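Halogenase (Chondromyces crocatus, PDB 3E1T) is an FAD-dependent halogenase of chondrochloren biosynthesis that probably uses its flavin to install chlorine on an aromatic group. Local coordinates at residues A[190-198]-A[248-256]; A[306-317]-A[355-366]. All blocks are in the same frame, centred on the assembly; numbering follows the deposited sequence.

Both interactions set a helix against a piece of chain that carries residues of the flavin pocket, and they illustrate how one principle, a helix packed on one side of such a chain, is met with different chemistry. Interaction 1 lies on the face of the large mixed sheet turned from the flavin, about 21 Å from the centre of the chain; interaction 2 is nearer the middle, about 8 Å from it. The two share no element, and their centres are about 23 Å apart. Both are mainly buried. The 190-198 and 248-256 pair is small and mainly apolar, whereas 306-317 and 355-366 bury more than twice the surface and add ring-on-ring packing, a buried carboxylate and a water to a core of valines and one leucine.

Interaction 1. Residues A[190-198]-A[248-256]; sequences VALYGYFEN and HEAALLRYI
Leu192 is the main side chain through which strand 190-197 meets helix 248-256, and its two methyls do separate jobs. CD1 sits over one face of the His248 imidazole, 4.2 Å from the ring centroid and 13° off its normal, a CH-pi contact displaced toward the ring's rim. CD2 enters the helix surface between Ala251 CB, at 3.9 Å, and Leu252 CB, at 3.8 Å, and also reaches the edge of the Tyr255 ring. Leu192 has CG anti to the backbone N (chi1 -178°), which extends the branch toward the helix.

Leu252 answers from the helix. It runs antiparallel alongside Leu192, with CD1 resting 3.5 Å from Leu192 O and CD2 lying 3.9 Å from Gly194 N, where the strand presents bare backbone. Further along, Phe196 and Ile256 meet end-on from the strand and the helix, and Phe196 CZ comes to 3.5 Å from Ile256 CD1. Leu253 CD1 adds a looser touch at the edge of the same ring.

The contact is therefore mainly apolar, with no polar bond between the segments. His248 ND1 is hydrogen-bonded to Ile280 O, a second-shell bond that restrains the imidazole whose face meets Leu192. Ala191 and Tyr193, on the alternate face of the strand, are turned to the flavin side, and Ala191 touches FAD.

The helix crosses the strand almost perpendicularly, at 91°, with the axes 8.9 Å apart. Strand 189-197 pairs antiparallel with 229-237 and 281-284 in the large mixed sheet, while Phe220 of strand 218-224 packs against Leu252, Tyr255 and Ile256, so the helix spans several strands.

Interaction 2. Residues A[306-317]-A[355-366]; sequences CFVDPVFSSGVH and YGNFYQFLVAFY. With FAD (flavin-adenine dinucleotide), chain C.
Leu362, with CG anti to its carbonyl carbon, and Val308, with CG1 anti to the backbone N (chi1 -170°), bring their methyls together at the heart of this contact, CD1 to CG1 at 3.7 Å. They join helix 355-366 to the flavin-binding loop that leads from strand 306-307 through a type II turn, Pro310 to Ser313, into helix 315-333, in a Rossmann-type flavoprotein of the tryptophan halogenase family. Leu362 also packs against the turn, both methyls close to Val311 O, and Val311 CG1 packs on its CD1.

Aromatic groups flank this centre. Phe312 points its edge at the face of Phe365, with planes at 69° and CE1 above the middle of the ring; Phe361 meets Phe312 obliquely, completing a three-ring cluster. Toward the other end, Ser314 CB stands over a face of Phe358, 3.5 Å from the ring centroid, and Cys306 brings CB over one face of Tyr355, with SG in an oblique sulfur-aromatic contact. Val308 CG2 touches Tyr355 CE1 at 3.5 Å.

Residues pointing away from helix 355-366 meet the cofactor. From the strand, Phe307 CE1 lies 3.4 Å from FAD C1'; from the loop, Pro310 packs on the benzenoid part of the isoalloxazine. Val316 N, at the start of helix 315-333, donates to FAD O2 at 2.8 Å.

Several buried polar atoms have partners. A water donates to Phe307 O and is hydrogen-bonded to Tyr355 OH, while Asp309 OD1 is hydrogen-bonded to Tyr286 OH. Tyr366, which is also bonded to Trp219 NE1, donates from its OH to Asp309 OD2 at 2.6 Å, arriving 37° out of the carboxylate plane.

Interaction 1. Residues A[190-198]-A[248-256]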
loop_
_atom_site.group_PDB
_atom_site.type_symbol
_atom_site.label_atom_id
_atom_site.label_comp_id
_atom_site.label_asym_id
_atom_site.label_seq_id
_atom_site.Cartn_x
_atom_site.Cartn_y
_atom_site.Cartn_z
ATOM N N VAL A 190 14.730 1.308 2.713
ATOM C CA VAL A 190 14.757 1.670 1.311
ATOM C C VAL A 190 14.598 0.399 0.478
ATOM O O VAL A 190 15.186 -0.640 0.798
ATOM C CB VAL A 190 16.059 2.410 0.925
ATOM C CG1 VAL A 190 16.193 3.690 1.731
ATOM C CG2 VAL A 190 17.263 1.523 1.166
ATOM N N ALA A 191 13.767 0.465 -0.556
ATOM C CA ALA A 191 13.629 -0.658 -1.488
ATOM C C ALA A 191 14.428 -0.378 -2.760
ATOM O O ALA A 191 14.435 0.743 -3.271
ATOM C CB ALA A 191 12.188 -0.914 -1.817
ATOM N N LEU A 192 15.108 -1.406 -3.249
ATOM C CA LEU A 192 15.910 -1.326 -4.466
ATOM C C LEU A 192 15.438 -2.466 -5.342
ATOM O O LEU A 192 15.547 -3.620 -4.938
ATOM C CB LEU A 192 17.386 -1.504 -4.120
ATOM C CG LEU A 192 18.409 -1.418 -5.255
ATOM C CD1 LEU A 192 18.431 -0.014 -5.873
ATOM C CD2 LEU A 192 19.776 -1.766 -4.715
ATOM N N TYR A 193 14.886 -2.161 -6.513
ATOM C CA TYR A 193 14.211 -3.198 -7.284
ATOM C C TYR A 193 14.408 -3.141 -8.802
ATOM O O TYR A 193 14.533 -2.064 -9.382
ATOM C CB TYR A 193 12.718 -3.248 -6.937
ATOM C CG TYR A 193 11.915 -2.077 -7.442
ATOM C CD1 TYR A 193 11.289 -2.136 -8.690
ATOM C CD2 TYR A 193 11.761 -0.912 -6.673
ATOM C CE1 TYR A 193 10.545 -1.077 -9.168
ATOM C CE2 TYR A 193 11.014 0.170 -7.147
ATOM C CZ TYR A 193 10.405 0.069 -8.403
ATOM O OH TYR A 193 9.658 1.100 -8.931
ATOM N N GLY A 194 14.436 -4.320 -9.420
ATOM C CA GLY A 194 14.482 -4.450 -10.872
ATOM C C GLY A 194 13.613 -5.585 -11.386
ATOM O O GLY A 194 12.786 -6.143 -10.649
ATOM N N TYR A 195 13.802 -5.930 -12.654
ATOM C CA TYR A 195 13.014 -6.985 -13.281
ATOM C C TYR A 195 13.891 -7.990 -13.994
ATOM O O TYR A 195 14.879 -7.632 -14.639
ATOM C CB TYR A 195 11.982 -6.396 -14.236
ATOM C CG TYR A 195 10.966 -5.543 -13.516
ATOM C CD1 TYR A 195 9.769 -6.086 -13.081
ATOM C CD2 TYR A 195 11.222 -4.195 -13.243
ATOM C CE1 TYR A 195 8.836 -5.308 -12.409
ATOM C CE2 TYR A 195 10.295 -3.413 -12.560
ATOM C CZ TYR A 195 9.113 -3.976 -12.151
ATOM O OH TYR A 195 8.190 -3.215 -11.492
ATOM N N PHE A 196 13.523 -9.257 -13.859
ATOM C CA PHE A 196 14.346 -10.345 -14.374
ATOM C C PHE A 196 13.518 -11.235 -15.301
ATOM O O PHE A 196 12.323 -11.441 -15.079
ATOM C CB PHE A 196 14.951 -11.138 -13.209
ATOM C CG PHE A 196 15.957 -10.354 -12.396
ATOM C CD1 PHE A 196 17.321 -10.531 -12.603
ATOM C CD2 PHE A 196 15.539 -9.428 -11.430
ATOM C CE1 PHE A 196 18.260 -9.806 -11.862
ATOM C CE2 PHE A 196 16.463 -8.696 -10.687
ATOM C CZ PHE A 196 17.828 -8.885 -10.902
ATOM N N GLU A 197 14.160 -11.735 -16.353
ATOM C CA GLU A 197 13.518 -12.650 -17.295
ATOM C C GLU A 197 14.053 -14.062 -17.113
ATOM O O GLU A 197 15.257 -14.244 -16.947
ATOM C CB GLU A 197 13.757 -12.201 -18.740
ATOM C CG GLU A 197 12.825 -11.096 -19.211
ATOM C CD GLU A 197 13.297 -10.438 -20.499
ATOM O OE1 GLU A 197 14.526 -10.287 -20.685
ATOM O OE2 GLU A 197 12.436 -10.069 -21.326
ATOM N N ASN A 198 13.142 -15.037 -17.134
ATOM C CA ASN A 198 13.464 -16.479 -17.158
ATOM C C ASN A 198 13.918 -17.059 -15.818
ATOM O O ASN A 198 14.658 -18.053 -15.771
ATOM C CB ASN A 198 14.459 -16.817 -18.284
ATOM C CG ASN A 198 13.951 -16.402 -19.653
ATOM O OD1 ASN A 198 14.643 -15.697 -20.397
ATOM N ND2 ASN A 198 12.736 -16.827 -19.989
ATOM N N HIS A 248 23.827 1.329 -8.496
ATOM C CA HIS A 248 22.506 0.735 -8.286
ATOM C C HIS A 248 22.506 -0.744 -8.629
ATOM O O HIS A 248 22.139 -1.574 -7.791
ATOM C CB HIS A 248 21.452 1.450 -9.137
ATOM C CG HIS A 248 20.697 2.520 -8.410
ATOM N ND1 HIS A 248 19.384 2.828 -8.703
ATOM C CD2 HIS A 248 21.064 3.355 -7.407
ATOM C CE1 HIS A 248 18.978 3.810 -7.916
ATOM N NE2 HIS A 248 19.977 4.143 -7.117
ATOM N N GLU A 249 22.923 -1.068 -9.856
ATOM C CA GLU A 249 22.902 -2.446 -10.344
ATOM C C GLU A 249 23.806 -3.344 -9.510
ATOM O O GLU A 249 23.414 -4.452 -9.144
ATOM C CB GLU A 249 23.280 -2.532 -11.833
ATOM C CG GLU A 249 23.259 -3.969 -12.386
ATOM C CD GLU A 249 23.569 -4.084 -13.880
ATOM O OE1 GLU A 249 23.915 -3.069 -14.523
ATOM O OE2 GLU A 249 23.464 -5.210 -14.415
ATOM N N ALA A 250 25.005 -2.847 -9.204
ATOM C CA ALA A 250 26.012 -3.610 -8.464
ATOM C C ALA A 250 25.570 -3.898 -7.027
ATOM O O ALA A 250 25.878 -4.956 -6.482
ATOM C CB ALA A 250 27.351 -2.888 -8.482
ATOM N N ALA A 251 24.847 -2.951 -6.430
ATOM C CA ALA A 251 24.290 -3.108 -5.087
ATOM C C ALA A 251 23.249 -4.218 -5.026
ATOM O O ALA A 251 23.282 -5.050 -4.125
ATOM C CB ALA A 251 23.686 -1.795 -4.604
ATOM N N LEU A 252 22.326 -4.227 -5.985
ATOM C CA LEU A 252 21.265 -5.228 -5.992
ATOM C C LEU A 252 21.827 -6.612 -6.315
ATOM O O LEU A 252 21.477 -7.587 -5.658
ATOM C CB LEU A 252 20.142 -4.847 -6.958
ATOM C CG LEU A 252 18.896 -5.735 -7.059
ATOM C CD1 LEU A 252 18.118 -5.811 -5.737
ATOM C CD2 LEU A 252 18.001 -5.231 -8.189
ATOM N N LEU A 253 22.709 -6.676 -7.313
ATOM C CA LEU A 253 23.332 -7.936 -7.724
ATOM C C LEU A 253 24.067 -8.584 -6.556
ATOM O O LEU A 253 23.913 -9.782 -6.318
ATOM C CB LEU A 253 24.265 -7.721 -8.924
ATOM C CG LEU A 253 23.764 -8.185 -10.306
ATOM C CD1 LEU A 253 22.237 -8.317 -10.419
ATOM C CD2 LEU A 253 24.306 -7.292 -11.415
ATOM N N ARG A 254 24.833 -7.778 -5.822
ATOM C CA ARG A 254 25.499 -8.239 -4.610
ATOM C C ARG A 254 24.534 -8.660 -3.498
ATOM O O ARG A 254 24.824 -9.602 -2.764
ATOM C CB ARG A 254 26.500 -7.200 -4.094
ATOM C CG ARG A 254 27.333 -7.686 -2.918
ATOM C CD ARG A 254 27.882 -9.098 -3.186
ATOM N NE ARG A 254 28.580 -9.663 -2.036
ATOM C CZ ARG A 254 29.893 -9.875 -1.986
ATOM N NH1 ARG A 254 30.667 -9.565 -3.026
ATOM N NH2 ARG A 254 30.433 -10.405 -0.893
ATOM N N TYR A 255 23.400 -7.972 -3.368
ATOM C CA TYR A 255 22.379 -8.377 -2.404
ATOM C C TYR A 255 21.754 -9.710 -2.802
ATOM O O TYR A 255 21.478 -10.557 -1.948
ATOM C CB TYR A 255 21.280 -7.316 -2.257
ATOM C CG TYR A 255 21.645 -6.120 -1.408
ATOM C CD1 TYR A 255 22.283 -6.273 -0.171
ATOM C CD2 TYR A 255 21.319 -4.826 -1.825
ATOM C CE1 TYR A 255 22.603 -5.171 0.616
ATOM C CE2 TYR A 255 21.642 -3.716 -1.049
ATOM C CZ TYR A 255 22.274 -3.896 0.166
ATOM O OH TYR A 255 22.577 -2.797 0.923
ATOM N N ILE A 256 21.523 -9.887 -4.101
ATOM C CA ILE A 256 20.963 -11.139 -4.614
ATOM C C ILE A 256 21.862 -12.320 -4.241
ATOM O O ILE A 256 21.389 -13.309 -3.685
ATOM C CB ILE A 256 20.719 -11.079 -6.135
ATOM C CG1 ILE A 256 19.525 -10.171 -6.442
ATOM C CG2 ILE A 256 20.465 -12.475 -6.696
ATOM C CD1 ILE A 256 19.446 -9.724 -7.877
#

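Interaction 2. Residues A[306-317]-A[355-366]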
loop_
_atom_site.group_PDB
_atom_site.type_symbol
_atom_site.label_atom_id
_atom_site.label_comp_id
_atom_site.label_asym_id
_atom_site.label_seq_id
_atom_site.Cartn_x
_atom_site.Cartn_y
_atom_site.Cartn_z
ATOM N N CYS A 306 -1.282 7.784 3.614
ATOM C CA CYS A 306 -0.459 6.951 4.485
ATOM C C CYS A 306 0.017 5.712 3.761
ATOM O O CYS A 306 -0.565 5.311 2.751
ATOM C CB CYS A 306 -1.231 6.553 5.756
ATOM S SG CYS A 306 -2.661 5.508 5.442
ATOM N N PHE A 307 1.098 5.125 4.273
ATOM C CA PHE A 307 1.616 3.850 3.772
ATOM C C PHE A 307 2.429 3.157 4.886
ATOM O O PHE A 307 3.120 3.827 5.654
ATOM C CB PHE A 307 2.470 4.045 2.514
ATOM C CG PHE A 307 2.987 2.755 1.932
ATOM C CD1 PHE A 307 2.110 1.835 1.353
ATOM C CD2 PHE A 307 4.343 2.440 2.005
ATOM C CE1 PHE A 307 2.583 0.636 0.842
ATOM C CE2 PHE A 307 4.825 1.243 1.502
ATOM C CZ PHE A 307 3.943 0.344 0.907
ATOM N N VAL A 308 2.323 1.831 4.980
ATOM C CA VAL A 308 3.110 1.068 5.972
ATOM C C VAL A 308 4.465 0.566 5.426
ATOM O O VAL A 308 5.495 1.172 5.700
ATOM C CB VAL A 308 2.314 -0.104 6.604
ATOM C CG1 VAL A 308 3.105 -0.679 7.802
ATOM C CG2 VAL A 308 0.932 0.370 7.077
ATOM N N ASP A 309 4.457 -0.535 4.671
ATOM C CA ASP A 309 5.678 -1.231 4.246
ATOM C C ASP A 309 5.236 -2.338 3.290
ATOM O O ASP A 309 4.122 -2.821 3.408
ATOM C CB ASP A 309 6.422 -1.811 5.480
ATOM C CG ASP A 309 7.789 -2.384 5.146
ATOM O OD1 ASP A 309 8.769 -1.614 5.026
ATOM O OD2 ASP A 309 7.892 -3.627 5.010
ATOM N N PRO A 310 6.086 -2.722 2.327
ATOM C CA PRO A 310 5.666 -3.698 1.312
ATOM C C PRO A 310 5.406 -5.146 1.756
ATOM O O PRO A 310 4.853 -5.909 0.960
ATOM C CB PRO A 310 6.833 -3.695 0.305
ATOM C CG PRO A 310 7.632 -2.486 0.616
ATOM C CD PRO A 310 7.448 -2.234 2.065
ATOM N N VAL A 311 5.797 -5.550 2.966
ATOM C CA VAL A 311 5.579 -6.952 3.331
ATOM C C VAL A 311 4.095 -7.168 3.605
ATOM O O VAL A 311 3.452 -6.325 4.237
ATOM C CB VAL A 311 6.495 -7.458 4.482
ATOM C CG1 VAL A 311 6.279 -6.699 5.754
ATOM C CG2 VAL A 311 6.286 -8.964 4.707
ATOM N N PHE A 312 3.574 -8.292 3.108
ATOM C CA PHE A 312 2.140 -8.599 3.069
ATOM C C PHE A 312 1.270 -7.746 2.118
ATOM O O PHE A 312 0.050 -7.872 2.112
ATOM C CB PHE A 312 1.531 -8.728 4.476
ATOM C CG PHE A 312 1.899 -10.012 5.169
ATOM C CD1 PHE A 312 2.786 -10.015 6.237
ATOM C CD2 PHE A 312 1.379 -11.227 4.724
ATOM C CE1 PHE A 312 3.138 -11.211 6.868
ATOM C CE2 PHE A 312 1.713 -12.420 5.351
ATOM C CZ PHE A 312 2.603 -12.414 6.429
ATOM N N SER A 313 1.912 -6.911 1.294
ATOM C CA SER A 313 1.269 -6.338 0.104
ATOM C C SER A 313 -0.071 -5.653 0.366
ATOM O O SER A 313 -1.092 -6.042 -0.210
ATOM C CB SER A 313 1.059 -7.431 -0.941
ATOM O OG SER A 313 2.287 -7.987 -1.372
ATOM N N SER A 314 -0.079 -4.647 1.231
ATOM C CA SER A 314 -1.337 -4.006 1.600
ATOM C C SER A 314 -1.623 -2.672 0.919
ATOM O O SER A 314 -2.696 -2.121 1.119
ATOM C CB SER A 314 -1.406 -3.819 3.108
ATOM O OG SER A 314 -0.464 -2.856 3.537
ATOM N N GLY A 315 -0.672 -2.168 0.130
ATOM C CA GLY A 315 -0.742 -0.814 -0.421
ATOM C C GLY A 315 -1.959 -0.570 -1.300
ATOM O O GLY A 315 -2.734 0.369 -1.061
ATOM N N VAL A 316 -2.141 -1.410 -2.316
ATOM C CA VAL A 316 -3.266 -1.207 -3.242
ATOM C C VAL A 316 -4.603 -1.451 -2.557
ATOM O O VAL A 316 -5.592 -0.787 -2.869
ATOM C CB VAL A 316 -3.118 -1.998 -4.555
ATOM C CG1 VAL A 316 -4.408 -1.958 -5.369
ATOM C CG2 VAL A 316 -1.947 -1.440 -5.387
ATOM N N HIS A 317 -4.635 -2.376 -1.601
ATOM C CA HIS A 317 -5.839 -2.603 -0.816
ATOM C C HIS A 317 -6.227 -1.347 -0.030
ATOM O O HIS A 317 -7.396 -0.956 -0.013
ATOM C CB HIS A 317 -5.643 -3.804 0.124
ATOM C CG HIS A 317 -6.613 -3.858 1.264
ATOM N ND1 HIS A 317 -7.966 -4.033 1.082
ATOM C CD2 HIS A 317 -6.422 -3.787 2.602
ATOM C CE1 HIS A 317 -8.573 -4.056 2.256
ATOM N NE2 HIS A 317 -7.658 -3.903 3.197
ATOM N N TYR A 355 -5.362 0.705 8.378
ATOM C CA TYR A 355 -3.940 1.071 8.359
ATOM C C TYR A 355 -3.238 0.621 9.652
ATOM O O TYR A 355 -2.134 0.061 9.596
ATOM C CB TYR A 355 -3.774 2.585 8.148
ATOM C CG TYR A 355 -2.405 3.142 8.479
ATOM C CD1 TYR A 355 -1.360 3.103 7.544
ATOM C CD2 TYR A 355 -2.158 3.736 9.720
ATOM C CE1 TYR A 355 -0.092 3.634 7.858
ATOM C CE2 TYR A 355 -0.896 4.258 10.041
ATOM C CZ TYR A 355 0.118 4.197 9.110
ATOM O OH TYR A 355 1.335 4.725 9.432
ATOM N N GLY A 356 -3.886 0.879 10.789
ATOM C CA GLY A 356 -3.408 0.480 12.119
ATOM C C GLY A 356 -3.263 -1.022 12.313
ATOM O O GLY A 356 -2.285 -1.496 12.916
ATOM N N ASN A 357 -4.241 -1.768 11.816
ATOM C CA ASN A 357 -4.201 -3.229 11.824
ATOM C C ASN A 357 -2.966 -3.782 11.110
ATOM O O ASN A 357 -2.293 -4.675 11.622
ATOM C CB ASN A 357 -5.470 -3.802 11.192
ATOM C CG ASN A 357 -6.664 -3.784 12.148
ATOM O OD1 ASN A 357 -6.531 -3.425 13.300
ATOM N ND2 ASN A 357 -7.832 -4.165 11.652
ATOM N N PHE A 358 -2.675 -3.254 9.929
ATOM C CA PHE A 358 -1.480 -3.659 9.195
ATOM C C PHE A 358 -0.194 -3.176 9.859
ATOM O O PHE A 358 0.788 -3.927 9.923
ATOM C CB PHE A 358 -1.543 -3.199 7.742
ATOM C CG PHE A 358 -2.279 -4.143 6.841
ATOM C CD1 PHE A 358 -1.622 -5.262 6.302
ATOM C CD2 PHE A 358 -3.618 -3.937 6.534
ATOM C CE1 PHE A 358 -2.286 -6.156 5.473
ATOM C CE2 PHE A 358 -4.296 -4.829 5.697
ATOM C CZ PHE A 358 -3.624 -5.935 5.151
ATOM N N TYR A 359 -0.185 -1.927 10.326
ATOM C CA TYR A 359 0.978 -1.370 11.004
ATOM C C TYR A 359 1.384 -2.251 12.185
ATOM O O TYR A 359 2.533 -2.663 12.300
ATOM C CB TYR A 359 0.731 0.076 11.488
ATOM C CG TYR A 359 2.031 0.801 11.869
ATOM C CD1 TYR A 359 2.668 1.637 10.961
ATOM C CD2 TYR A 359 2.634 0.614 13.121
ATOM C CE1 TYR A 359 3.852 2.286 11.283
ATOM C CE2 TYR A 359 3.827 1.268 13.457
ATOM C CZ TYR A 359 4.430 2.100 12.525
ATOM O OH TYR A 359 5.604 2.761 12.813
ATOM N N GLN A 360 0.416 -2.524 13.048
ATOM C CA GLN A 360 0.621 -3.302 14.251
ATOM C C GLN A 360 1.129 -4.687 13.934
ATOM O O GLN A 360 2.081 -5.155 14.554
ATOM C CB GLN A 360 -0.681 -3.396 15.043
ATOM C CG GLN A 360 -0.986 -2.134 15.784
ATOM C CD GLN A 360 -0.061 -1.956 16.954
ATOM O OE1 GLN A 360 -0.237 -2.599 17.990
ATOM N NE2 GLN A 360 0.934 -1.094 16.805
ATOM N N PHE A 361 0.498 -5.339 12.965
ATOM C CA PHE A 361 0.883 -6.690 12.614
ATOM C C PHE A 361 2.268 -6.753 11.979
ATOM O O PHE A 361 3.006 -7.721 12.205
ATOM C CB PHE A 361 -0.149 -7.323 11.692
ATOM C CG PHE A 361 0.237 -8.691 11.215
ATOM C CD1 PHE A 361 0.255 -9.771 12.099
ATOM C CD2 PHE A 361 0.603 -8.898 9.900
ATOM C CE1 PHE A 361 0.632 -11.036 11.665
ATOM C CE2 PHE A 361 0.979 -10.158 9.458
ATOM C CZ PHE A 361 0.986 -11.230 10.342
ATOM N N LEU A 362 2.616 -5.745 11.171
ATOM C CA LEU A 362 3.912 -5.749 10.491
ATOM C C LEU A 362 5.078 -5.502 11.442
ATOM O O LEU A 362 6.155 -6.041 11.213
ATOM C CB LEU A 362 3.961 -4.767 9.320
ATOM C CG LEU A 362 3.075 -5.008 8.079
ATOM C CD1 LEU A 362 3.646 -4.204 6.917
ATOM C CD2 LEU A 362 2.921 -6.452 7.673
ATOM N N VAL A 363 4.882 -4.656 12.462
ATOM C CA VAL A 363 5.880 -4.455 13.528
ATOM C C VAL A 363 6.152 -5.828 14.175
ATOM O O VAL A 363 7.306 -6.257 14.256
ATOM C CB VAL A 363 5.444 -3.390 14.611
ATOM C CG1 VAL A 363 6.427 -3.372 15.831
ATOM C CG2 VAL A 363 5.354 -1.977 14.020
ATOM N N ALA A 364 5.097 -6.531 14.596
ATOM C CA ALA A 364 5.268 -7.871 15.187
ATOM C C ALA A 364 5.889 -8.887 14.208
ATOM O O ALA A 364 6.694 -9.730 14.621
ATOM C CB ALA A 364 3.941 -8.399 15.782
ATOM N N PHE A 365 5.543 -8.788 12.917
ATOM C CA PHE A 365 6.093 -9.681 11.895
ATOM C C PHE A 365 7.587 -9.453 11.653
ATOM O O PHE A 365 8.353 -10.420 11.535
ATOM C CB PHE A 365 5.319 -9.582 10.574
ATOM C CG PHE A 365 5.619 -10.699 9.617
ATOM C CD1 PHE A 365 5.166 -11.996 9.872
ATOM C CD2 PHE A 365 6.360 -10.473 8.472
ATOM C CE1 PHE A 365 5.446 -13.034 8.991
ATOM C CE2 PHE A 365 6.632 -11.512 7.589
ATOM C CZ PHE A 365 6.176 -12.792 7.857
ATOM N N TYR A 366 7.996 -8.187 11.553
ATOM C CA TYR A 366 9.418 -7.843 11.520
ATOM C C TYR A 366 10.162 -8.355 12.773
ATOM O O TYR A 366 11.264 -8.890 12.668
ATOM C CB TYR A 366 9.597 -6.333 11.400
ATOM C CG TYR A 366 9.723 -5.818 9.981
ATOM C CD1 TYR A 366 8.609 -5.676 9.167
ATOM C CD2 TYR A 366 10.971 -5.475 9.456
ATOM C CE1 TYR A 366 8.735 -5.186 7.840
ATOM C CE2 TYR A 366 11.101 -4.984 8.166
ATOM C CZ TYR A 366 9.970 -4.837 7.365
ATOM O OH TYR A 366 10.111 -4.372 6.077
HETATM P PA FAD C . -0.251 5.819 -7.127
HETATM O O1A FAD C . -0.340 4.395 -7.610
HETATM O O2A FAD C . 1.126 6.299 -6.824
HETATM O O5B FAD C . -0.879 6.754 -8.285
HETATM C C5B FAD C . -1.001 8.158 -8.117
HETATM C C4B FAD C . -1.155 8.822 -9.488
HETATM O O4B FAD C . -1.164 10.231 -9.370
HETATM C C3B FAD C . 0.012 8.471 -10.404
HETATM O O3B FAD C . -0.519 7.923 -11.590
HETATM C C2B FAD C . 0.698 9.790 -10.698
HETATM O O2B FAD C . 1.080 9.849 -12.043
HETATM C C1B FAD C . -0.390 10.804 -10.394
HETATM N N9A FAD C . 0.081 12.125 -9.940
HETATM C C8A FAD C . 1.138 12.435 -9.122
HETATM N N7A FAD C . 1.164 13.779 -8.967
HETATM C C5A FAD C . 0.136 14.328 -9.658
HETATM C C6A FAD C . -0.305 15.646 -9.857
HETATM N N6A FAD C . 0.401 16.695 -9.415
HETATM N N1A FAD C . -1.416 15.865 -10.636
HETATM C C2A FAD C . -2.074 14.828 -11.245
HETATM N N3A FAD C . -1.624 13.539 -11.052
HETATM C C4A FAD C . -0.548 13.293 -10.270
HETATM N N1 FAD C . 1.266 -2.416 -2.914
HETATM C C2 FAD C . 0.624 -3.595 -3.175
HETATM O O2 FAD C . -0.604 -3.606 -3.136
HETATM N N3 FAD C . 1.367 -4.730 -3.454
HETATM C C4 FAD C . 2.757 -4.680 -3.487
HETATM O O4 FAD C . 3.421 -5.684 -3.756
HETATM C C4X FAD C . 3.406 -3.484 -3.208
HETATM N N5 FAD C . 4.785 -3.395 -3.231
HETATM C C5X FAD C . 5.403 -2.189 -2.960
HETATM C C6 FAD C . 6.798 -2.088 -2.970
HETATM C C7 FAD C . 7.416 -0.859 -2.691
HETATM C C7M FAD C . 8.904 -0.821 -2.489
HETATM C C8 FAD C . 6.641 0.270 -2.396
HETATM C C8M FAD C . 7.262 1.553 -1.893
HETATM C C9 FAD C . 5.255 0.163 -2.399
HETATM C C9A FAD C . 4.628 -1.058 -2.675
HETATM N N10 FAD C . 3.248 -1.132 -2.676
HETATM C C10 FAD C . 2.637 -2.341 -2.931
HETATM C "C1'" FAD C . 2.403 0.115 -2.481
HETATM C "C2'" FAD C . 1.783 0.664 -3.772
HETATM O "O2'" FAD C . 2.836 1.102 -4.606
HETATM C "C3'" FAD C . 0.854 1.852 -3.475
HETATM O "O3'" FAD C . 0.185 1.671 -2.246
HETATM C "C4'" FAD C . -0.243 2.088 -4.513
HETATM O "O4'" FAD C . 0.346 2.366 -5.764
HETATM C "C5'" FAD C . -1.099 3.278 -4.080
HETATM O "O5'" FAD C . -1.888 3.707 -5.156
HETATM P P FAD C . -2.369 5.234 -5.280
HETATM O O1P FAD C . -3.579 5.289 -6.189
HETATM O O2P FAD C . -2.711 5.791 -3.934
HETATM O O3P FAD C . -1.102 6.037 -5.801
HETATM O O HOH W 1 3.588 4.018 8.297
#